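Side-chain contacts in uncharacterized protein DSY3957 (Desulfitobacterium hafniense, PDB 3HXL), which probably serves as a building block of the contractile sheath that surrounds the tube of a myovirus-type phage tail: residues A[186-191]-A[203-208]; A[193-198]-A[217-222]; A[374-379]-A[414-419]. One frame throughout, in Å; residues are numbered along the deposited sequence.

Interaction 1: residues A[186-191]-A[203-208]; sequences QAYIDY and IALPST
Tyr188 and Tyr191 both reach from helix 185-195 toward the chain at 203-208, and each meets a different aliphatic side chain. Tyr188 and Leu205 cross at about a right angle. The closest atoms are Tyr188 CE2 and Leu205 CD1, 3.8 Å apart, and the methyl approaches the ring obliquely. Tyr191 and Ile203 instead come at each other from opposite directions. Ile203 CG2 sits at the edge of the Tyr191 ring, near its plane, 3.7 Å from Tyr191 OH. The two rings leave the helix differently. Tyr191 has CG anti to the backbone N (chi1 166°), whereas Tyr188 has CG beside it (chi1 -75°). The two phenol oxygens are also used differently. Tyr191 OH is hydrogen-bonded to Ser37 OG of strand 35-40. Tyr188 OH lies 2.8 Å from a water oxygen that is itself 2.9 Å from Ser207 OG. That water bridges helix and loop, and Ser207 OG is also bonded to Asp209 N. Leu212 and Pro39 add further packing on Tyr188. Tyr188 offers Leu205 a ring carbon, while Ile203 CG2 packs mainly on Tyr191 OH, with Tyr191 CE2 at 4.3 Å. The contact is apolar in its body, and its polar link between the two segments runs through water.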
loop_
_atom_site.group_PDB
_atom_site.type_symbol
_atom_site.label_atom_id
_atom_site.label_comp_id
_atom_site.label_asym_id
_atom_site.label_seq_id
_atom_site.Cartn_x
_atom_site.Cartn_y
_atom_site.Cartn_z
ATOM N N GLN A 186 -5.872 -8.324 -16.998
ATOM C CA GLN A 186 -6.512 -7.043 -17.270
ATOM C C GLN A 186 -7.014 -6.435 -15.958
ATOM O O GLN A 186 -7.156 -5.217 -15.835
ATOM C CB GLN A 186 -7.673 -7.245 -18.246
ATOM C CG GLN A 186 -8.483 -5.998 -18.589
ATOM C CD GLN A 186 -7.652 -4.880 -19.192
ATOM O OE1 GLN A 186 -6.586 -5.111 -19.762
ATOM N NE2 GLN A 186 -8.153 -3.656 -19.084
ATOM N N ALA A 187 -7.282 -7.291 -14.977
ATOM C CA ALA A 187 -7.752 -6.825 -13.676
ATOM C C ALA A 187 -6.675 -5.944 -13.042
ATOM O O ALA A 187 -6.980 -5.018 -12.291
ATOM C CB ALA A 187 -8.060 -8.014 -12.772
ATOM N N TYR A 188 -5.416 -6.245 -13.342
ATOM C CA TYR A 188 -4.303 -5.467 -12.805
ATOM C C TYR A 188 -4.216 -4.108 -13.480
ATOM O O TYR A 188 -3.661 -3.158 -12.927
ATOM C CB TYR A 188 -2.984 -6.214 -12.972
ATOM C CG TYR A 188 -2.814 -7.350 -11.992
ATOM C CD1 TYR A 188 -3.325 -8.620 -12.267
ATOM C CD2 TYR A 188 -2.152 -7.154 -10.781
ATOM C CE1 TYR A 188 -3.178 -9.667 -11.359
ATOM C CE2 TYR A 188 -2.002 -8.192 -9.865
ATOM C CZ TYR A 188 -2.513 -9.443 -10.160
ATOM O OH TYR A 188 -2.356 -10.470 -9.266
ATOM N N ILE A 189 -4.764 -4.014 -14.687
ATOM C CA ILE A 189 -4.764 -2.755 -15.403
ATOM C C ILE A 189 -5.799 -1.856 -14.748
ATOM O O ILE A 189 -5.582 -0.658 -14.590
ATOM C CB ILE A 189 -5.114 -2.956 -16.902
ATOM C CG1 ILE A 189 -4.017 -3.774 -17.585
ATOM C CG2 ILE A 189 -5.284 -1.607 -17.584
ATOM C CD1 ILE A 189 -2.624 -3.144 -17.497
ATOM N N ASP A 190 -6.928 -2.441 -14.356
ATOM C CA ASP A 190 -7.980 -1.682 -13.702
ATOM C C ASP A 190 -7.425 -1.158 -12.373
ATOM O O ASP A 190 -7.659 -0.011 -11.997
ATOM C CB ASP A 190 -9.207 -2.570 -13.449
ATOM C CG ASP A 190 -9.694 -3.277 -14.708
ATOM O OD1 ASP A 190 -9.548 -2.706 -15.806
ATOM O OD2 ASP A 190 -10.238 -4.398 -14.597
ATOM N N TYR A 191 -6.686 -2.010 -11.668
ATOM C CA TYR A 191 -6.080 -1.628 -10.389
ATOM C C TYR A 191 -5.198 -0.395 -10.554
ATOM O O TYR A 191 -5.414 0.620 -9.901
ATOM C CB TYR A 191 -5.221 -2.770 -9.832
ATOM C CG TYR A 191 -4.292 -2.341 -8.703
ATOM C CD1 TYR A 191 -4.801 -1.882 -7.482
ATOM C CD2 TYR A 191 -2.904 -2.379 -8.861
ATOM C CE1 TYR A 191 -3.947 -1.472 -6.447
ATOM C CE2 TYR A 191 -2.049 -1.971 -7.833
ATOM C CZ TYR A 191 -2.577 -1.524 -6.635
ATOM O OH TYR A 191 -1.729 -1.138 -5.620
ATOM N N ILE A 203 3.804 0.439 -3.688
ATOM C CA ILE A 203 2.896 -0.603 -4.143
ATOM C C ILE A 203 3.606 -1.946 -4.023
ATOM O O ILE A 203 4.795 -2.048 -4.303
ATOM C CB ILE A 203 2.504 -0.414 -5.622
ATOM C CG1 ILE A 203 1.532 0.759 -5.764
ATOM C CG2 ILE A 203 1.897 -1.704 -6.157
ATOM C CD1 ILE A 203 1.300 1.190 -7.212
ATOM N N ALA A 204 2.880 -2.971 -3.592
ATOM C CA ALA A 204 3.455 -4.300 -3.493
ATOM C C ALA A 204 2.767 -5.172 -4.528
ATOM O O ALA A 204 1.549 -5.089 -4.707
ATOM C CB ALA A 204 3.236 -4.886 -2.095
ATOM N N LEU A 205 3.547 -5.984 -5.234
ATOM C CA LEU A 205 2.984 -6.915 -6.210
ATOM C C LEU A 205 3.407 -8.306 -5.741
ATOM O O LEU A 205 4.497 -8.767 -6.054
ATOM C CB LEU A 205 3.519 -6.645 -7.627
ATOM C CG LEU A 205 3.074 -7.659 -8.692
ATOM C CD1 LEU A 205 1.546 -7.754 -8.716
ATOM C CD2 LEU A 205 3.599 -7.245 -10.057
ATOM N N PRO A 206 2.557 -8.976 -4.947
ATOM C CA PRO A 206 2.844 -10.318 -4.429
ATOM C C PRO A 206 2.498 -11.378 -5.472
ATOM O O PRO A 206 1.666 -12.256 -5.239
ATOM C CB PRO A 206 1.946 -10.395 -3.199
ATOM C CG PRO A 206 0.729 -9.669 -3.661
ATOM C CD PRO A 206 1.326 -8.437 -4.337
ATOM N N SER A 207 3.168 -11.285 -6.618
ATOM C CA SER A 207 2.938 -12.179 -7.745
ATOM C C SER A 207 4.254 -12.550 -8.428
ATOM O O SER A 207 5.179 -11.744 -8.482
ATOM C CB SER A 207 2.018 -11.471 -8.743
ATOM O OG SER A 207 1.893 -12.197 -9.952
ATOM N N THR A 208 4.342 -13.771 -8.946
ATOM C CA THR A 208 5.554 -14.204 -9.630
ATOM C C THR A 208 5.436 -13.987 -11.138
ATOM O O THR A 208 6.353 -14.320 -11.890
ATOM C CB THR A 208 5.835 -15.694 -9.388
ATOM O OG1 THR A 208 4.735 -16.471 -9.875
ATOM C CG2 THR A 208 6.028 -15.966 -7.902
HETATM O O HOH W 1 -0.921 -12.520 -10.419
#

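Interaction 2: residues A[193-198]-A[217-222]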
loop_
_atom_site.group_PDB
_atom_site.type_symbol
_atom_site.label_atom_id
_atom_site.label_comp_id
_atom_site.label_asym_id
_atom_site.label_seq_id
_atom_site.Cartn_x
_atom_site.Cartn_y
_atom_site.Cartn_z
ATOM N N ALA A 193 -5.046 1.839 -12.767
ATOM C CA ALA A 193 -5.787 3.039 -13.120
ATOM C C ALA A 193 -6.435 3.636 -11.877
ATOM O O ALA A 193 -6.425 4.846 -11.684
ATOM C CB ALA A 193 -6.851 2.709 -14.161
ATOM N N ALA A 194 -6.991 2.779 -11.029
ATOM C CA ALA A 194 -7.659 3.239 -9.817
ATOM C C ALA A 194 -6.692 3.795 -8.779
ATOM O O ALA A 194 -6.969 4.811 -8.146
ATOM C CB ALA A 194 -8.464 2.103 -9.209
ATOM N N VAL A 195 -5.557 3.127 -8.598
ATOM C CA VAL A 195 -4.590 3.583 -7.609
ATOM C C VAL A 195 -3.915 4.887 -8.019
ATOM O O VAL A 195 -3.561 5.709 -7.171
ATOM C CB VAL A 195 -3.502 2.514 -7.349
ATOM C CG1 VAL A 195 -2.577 2.386 -8.559
ATOM C CG2 VAL A 195 -2.717 2.881 -6.101
ATOM N N GLU A 196 -3.748 5.080 -9.324
ATOM C CA GLU A 196 -3.105 6.279 -9.837
ATOM C C GLU A 196 -3.783 7.561 -9.374
ATOM O O GLU A 196 -3.162 8.621 -9.323
ATOM C CB GLU A 196 -3.083 6.251 -11.366
ATOM C CG GLU A 196 -1.955 7.066 -11.947
ATOM C CD GLU A 196 -2.030 7.181 -13.452
ATOM O OE1 GLU A 196 -2.307 6.158 -14.115
ATOM O OE2 GLU A 196 -1.796 8.297 -13.965
ATOM N N ILE A 197 -5.061 7.461 -9.036
ATOM C CA ILE A 197 -5.821 8.615 -8.590
ATOM C C ILE A 197 -5.668 8.861 -7.087
ATOM O O ILE A 197 -6.024 9.927 -6.592
ATOM C CB ILE A 197 -7.309 8.435 -8.943
ATOM C CG1 ILE A 197 -7.445 8.178 -10.451
ATOM C CG2 ILE A 197 -8.091 9.689 -8.581
ATOM C CD1 ILE A 197 -8.827 7.736 -10.873
ATOM N N PHE A 198 -5.138 7.879 -6.365
ATOM C CA PHE A 198 -4.942 8.020 -4.922
ATOM C C PHE A 198 -3.547 8.537 -4.608
ATOM O O PHE A 198 -2.651 8.505 -5.450
ATOM C CB PHE A 198 -5.109 6.674 -4.200
ATOM C CG PHE A 198 -6.539 6.265 -3.973
ATOM C CD1 PHE A 198 -7.300 5.724 -5.007
ATOM C CD2 PHE A 198 -7.120 6.406 -2.713
ATOM C CE1 PHE A 198 -8.622 5.328 -4.788
ATOM C CE2 PHE A 198 -8.437 6.016 -2.483
ATOM C CZ PHE A 198 -9.192 5.475 -3.522
ATOM N N THR A 217 6.739 -2.135 -13.548
ATOM C CA THR A 217 7.997 -1.399 -13.690
ATOM C C THR A 217 7.772 -0.191 -14.598
ATOM O O THR A 217 8.229 0.909 -14.298
ATOM C CB THR A 217 9.111 -2.300 -14.277
ATOM O OG1 THR A 217 9.380 -3.375 -13.367
ATOM C CG2 THR A 217 10.397 -1.503 -14.495
ATOM N N ALA A 218 7.055 -0.395 -15.703
ATOM C CA ALA A 218 6.767 0.695 -16.625
ATOM C C ALA A 218 5.876 1.724 -15.933
ATOM O O ALA A 218 6.055 2.935 -16.089
ATOM C CB ALA A 218 6.077 0.161 -17.889
ATOM N N PHE A 219 4.908 1.227 -15.170
ATOM C CA PHE A 219 3.979 2.073 -14.431
ATOM C C PHE A 219 4.764 3.015 -13.519
ATOM O O PHE A 219 4.517 4.220 -13.493
ATOM C CB PHE A 219 3.039 1.198 -13.595
ATOM C CG PHE A 219 2.057 1.972 -12.760
ATOM C CD1 PHE A 219 0.945 2.572 -13.340
ATOM C CD2 PHE A 219 2.246 2.096 -11.381
ATOM C CE1 PHE A 219 0.032 3.284 -12.563
ATOM C CE2 PHE A 219 1.340 2.806 -10.595
ATOM C CZ PHE A 219 0.230 3.401 -11.184
ATOM N N ALA A 220 5.716 2.458 -12.777
ATOM C CA ALA A 220 6.533 3.252 -11.865
ATOM C C ALA A 220 7.303 4.348 -12.600
ATOM O O ALA A 220 7.344 5.496 -12.154
ATOM C CB ALA A 220 7.504 2.342 -11.115
ATOM N N LYS A 221 7.909 3.997 -13.731
ATOM C CA LYS A 221 8.682 4.968 -14.503
ATOM C C LYS A 221 7.821 6.119 -15.001
ATOM O O LYS A 221 8.248 7.281 -14.989
ATOM C CB LYS A 221 9.354 4.288 -15.702
ATOM C CG LYS A 221 10.434 3.275 -15.350
ATOM C CD LYS A 221 10.986 2.607 -16.614
ATOM C CE LYS A 221 12.078 1.592 -16.299
ATOM N NZ LYS A 221 12.488 0.811 -17.511
ATOM N N ARG A 222 6.604 5.798 -15.436
ATOM C CA ARG A 222 5.701 6.818 -15.952
ATOM C C ARG A 222 5.274 7.791 -14.861
ATOM O O ARG A 222 5.370 9.011 -15.028
ATOM C CB ARG A 222 4.462 6.173 -16.589
ATOM C CG ARG A 222 3.509 7.190 -17.207
ATOM C CD ARG A 222 2.495 6.520 -18.125
ATOM N NE ARG A 222 1.691 5.509 -17.432
ATOM C CZ ARG A 222 0.713 5.779 -16.574
ATOM N NH1 ARG A 222 0.047 4.786 -16.003
ATOM N NH2 ARG A 222 0.395 7.037 -16.293
#
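In the subtilisin-like alpha/beta domain, segment 193-198, which lies on helix 185-195, meets helix 210-227. Val195 and Glu196, the first two residues of a type I turn ending at Phe198, face Phe219 and Arg222. The contact has an apolar half and a charged half. In the apolar half, Val195 CG1 lies 4.0 Å from Phe219 CZ and approaches the ring obliquely. Phe219 has CG anti to its backbone N (chi1 178°), which points the ring at Val195.

In the charged half, Glu196 and Arg222 form a salt bridge with two weak hydrogen bonds. Arg222 NH1 is 3.3 Å from Glu196 OE1, and Arg222 NH2 is 3.4 Å from Glu196 OE2. Both bonds are fairly straight; the one from NH1 has an angle of 161°. The carboxylate meets the edge of the guanidinium, but the two planes are turned 54° apart, so the pairing is twisted rather than flat. Glu196 OE1 also sits 4.0 Å from Phe219 CE1, near the ring plane. A carboxylate oxygen there would be favoured by the slightly positive hydrogens of the ring edge.

Arg222 NH2 has a second, long and weak ion pair with Glu227 OE2. The type I turn is closed by Phe198 N and Val195 O at 2.8 Å. Lys229 NZ bonds to the carbonyls of Glu196 and Phe198, so the turn is tied to the chain after helix 210-227. That helix is the crossover between the parallel strands 202-204 and 232-236. The arrangement is that of a beta-alpha-beta unit whose helix packs against the preceding helix of an alpha/beta domain.

Interaction 3: residues A[374-379]-A[414-419]; sequences DGRNLL and DAVYIE
Leu379, which touches both Val416 and Ile418, stands on a helical turn whose shortest backbone bond runs from Leu378 N to Asp374 O, 3.0 Å. Both methyls of Leu379 meet Ile418 CD1, CD2 at 3.4 Å, closer than usual for two carbons, and CD1 at 4.0 Å. Leu379 CD1 also reaches Val416 CG1, at 4.1 Å. Leu379 and Val416 lie alongside, pointing opposite ways, and Leu379 crosses Ile418 at a slant. The first torsion of Leu379, chi1 -149°, is well away from a staggered position. Together with the short methyl distance this suggests strain, or some doubt in how the side chain was placed. Arg376 joins through its aliphatic part: Arg376 CG is 4.2 Å from Val416 CG1. Arg376 NE is hydrogen-bonded to Asn372 O, just before the segment. The axes of helix 374-379 and strand 415-419 approach to 10.2 Å, with 35° between their directions. Helix 373-392 thus lies over one face of the antiparallel sheet of the C-terminal domain. Strand 415-422 is the middle strand, between 405-408 and 431-438. Leu379 also touches Ile437, and Phe361 of helix 344-364 packs on both Leu379 and Ile418.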
loop_
_atom_site.group_PDB
_atom_site.type_symbol
_atom_site.label_atom_id
_atom_site.label_comp_id
_atom_site.label_asym_id
_atom_site.label_seq_id
_atom_site.Cartn_x
_atom_site.Cartn_y
_atom_site.Cartn_z
ATOM N N ASP A 374 10.919 40.124 -5.730
ATOM C CA ASP A 374 10.327 39.752 -4.453
ATOM C C ASP A 374 9.680 38.380 -4.446
ATOM O O ASP A 374 9.813 37.627 -3.478
ATOM C CB ASP A 374 9.312 40.805 -4.018
ATOM C CG ASP A 374 9.963 42.140 -3.736
ATOM O OD1 ASP A 374 10.876 42.176 -2.876
ATOM O OD2 ASP A 374 9.569 43.143 -4.377
ATOM N N GLY A 375 8.970 38.063 -5.523
ATOM C CA GLY A 375 8.332 36.766 -5.617
ATOM C C GLY A 375 9.366 35.659 -5.525
ATOM O O GLY A 375 9.176 34.693 -4.790
ATOM N N ARG A 376 10.465 35.802 -6.263
ATOM C CA ARG A 376 11.535 34.803 -6.267
ATOM C C ARG A 376 12.241 34.709 -4.917
ATOM O O ARG A 376 12.654 33.628 -4.494
ATOM C CB ARG A 376 12.551 35.124 -7.369
ATOM C CG ARG A 376 12.035 34.861 -8.785
ATOM C CD ARG A 376 12.956 35.443 -9.850
ATOM N NE ARG A 376 12.946 36.905 -9.826
ATOM C CZ ARG A 376 13.624 37.681 -10.668
ATOM N NH1 ARG A 376 14.379 37.144 -11.617
ATOM N NH2 ARG A 376 13.544 39.001 -10.561
ATOM N N ASN A 377 12.384 35.849 -4.249
ATOM C CA ASN A 377 13.026 35.891 -2.942
ATOM C C ASN A 377 12.206 35.120 -1.918
ATOM O O ASN A 377 12.749 34.372 -1.108
ATOM C CB ASN A 377 13.197 37.343 -2.484
ATOM C CG ASN A 377 14.387 38.026 -3.132
ATOM O OD1 ASN A 377 14.583 39.235 -2.978
ATOM N ND2 ASN A 377 15.194 37.256 -3.854
ATOM N N LEU A 378 10.890 35.302 -1.963
ATOM C CA LEU A 378 9.999 34.629 -1.027
ATOM C C LEU A 378 10.009 33.117 -1.231
ATOM O O LEU A 378 9.973 32.347 -0.267
ATOM C CB LEU A 378 8.576 35.167 -1.183
ATOM C CG LEU A 378 7.550 34.702 -0.148
ATOM C CD1 LEU A 378 8.039 35.012 1.263
ATOM C CD2 LEU A 378 6.226 35.390 -0.419
ATOM N N LEU A 379 10.055 32.701 -2.490
ATOM C CA LEU A 379 10.078 31.286 -2.827
ATOM C C LEU A 379 11.396 30.695 -2.330
ATOM O O LEU A 379 11.438 29.586 -1.792
ATOM C CB LEU A 379 9.966 31.118 -4.341
ATOM C CG LEU A 379 9.274 29.853 -4.848
ATOM C CD1 LEU A 379 9.187 29.905 -6.365
ATOM C CD2 LEU A 379 10.039 28.626 -4.393
ATOM N N ASP A 414 7.266 34.233 -17.365
ATOM C CA ASP A 414 6.597 33.706 -16.181
ATOM C C ASP A 414 7.143 32.344 -15.761
ATOM O O ASP A 414 6.401 31.484 -15.282
ATOM C CB ASP A 414 5.087 33.612 -16.425
ATOM C CG ASP A 414 4.740 32.754 -17.627
ATOM O OD1 ASP A 414 3.549 32.721 -18.008
ATOM O OD2 ASP A 414 5.653 32.111 -18.189
ATOM N N ALA A 415 8.445 32.153 -15.944
ATOM C CA ALA A 415 9.096 30.903 -15.575
ATOM C C ALA A 415 10.104 31.173 -14.468
ATOM O O ALA A 415 10.897 32.113 -14.551
ATOM C CB ALA A 415 9.794 30.299 -16.782
ATOM N N VAL A 416 10.061 30.349 -13.427
ATOM C CA VAL A 416 10.970 30.487 -12.298
ATOM C C VAL A 416 11.822 29.228 -12.169
ATOM O O VAL A 416 11.304 28.114 -12.188
ATOM C CB VAL A 416 10.197 30.701 -10.981
ATOM C CG1 VAL A 416 11.172 30.848 -9.825
ATOM C CG2 VAL A 416 9.312 31.935 -11.092
ATOM N N TYR A 417 13.130 29.418 -12.043
ATOM C CA TYR A 417 14.055 28.305 -11.914
ATOM C C TYR A 417 14.742 28.319 -10.555
ATOM O O TYR A 417 15.247 29.350 -10.109
ATOM C CB TYR A 417 15.095 28.358 -13.035
ATOM C CG TYR A 417 14.550 27.941 -14.385
ATOM C CD1 TYR A 417 14.432 26.591 -14.724
ATOM C CD2 TYR A 417 14.122 28.893 -15.315
ATOM C CE1 TYR A 417 13.902 26.196 -15.953
ATOM C CE2 TYR A 417 13.587 28.507 -16.550
ATOM C CZ TYR A 417 13.481 27.157 -16.859
ATOM O OH TYR A 417 12.950 26.763 -18.067
ATOM N N ILE A 418 14.750 27.166 -9.898
ATOM C CA ILE A 418 15.379 27.037 -8.593
ATOM C C ILE A 418 16.472 25.983 -8.656
ATOM O O ILE A 418 16.241 24.869 -9.119
ATOM C CB ILE A 418 14.363 26.609 -7.532
ATOM C CG1 ILE A 418 13.159 27.549 -7.563
ATOM C CG2 ILE A 418 15.018 26.612 -6.156
ATOM C CD1 ILE A 418 12.045 27.128 -6.643
ATOM N N GLU A 419 17.666 26.343 -8.201
ATOM C CA GLU A 419 18.793 25.418 -8.191
ATOM C C GLU A 419 19.276 25.247 -6.756
ATOM O O GLU A 419 19.440 26.225 -6.029
ATOM C CB GLU A 419 19.937 25.953 -9.058
ATOM C CG GLU A 419 19.660 25.943 -10.557
ATOM C CD GLU A 419 20.887 26.310 -11.378
ATOM O OE1 GLU A 419 21.370 27.453 -11.254
ATOM O OE2 GLU A 419 21.370 25.452 -12.144
#

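Overall arrangement
Interactions 1 and 2 belong to one packed region. They share helix 185-195, their centres are 11 Å apart, and Ile203 CD1 joins them at 3.7 Å from Phe219 CE2. Of these two, interaction 1 is the buried one, with rings on aliphatic groups and a bridging water. Interaction 2 lies partly at the surface, and there a salt bridge takes over beside the apolar pair. Interaction 3 stands apart in the C-terminal domain, its centre about 31 Å from that of interaction 2 and about 41 Å from that of interaction 1. It is also buried, and joins helix to sheet by aliphatic packing alone. Charge across the segments therefore appears only in interaction 2.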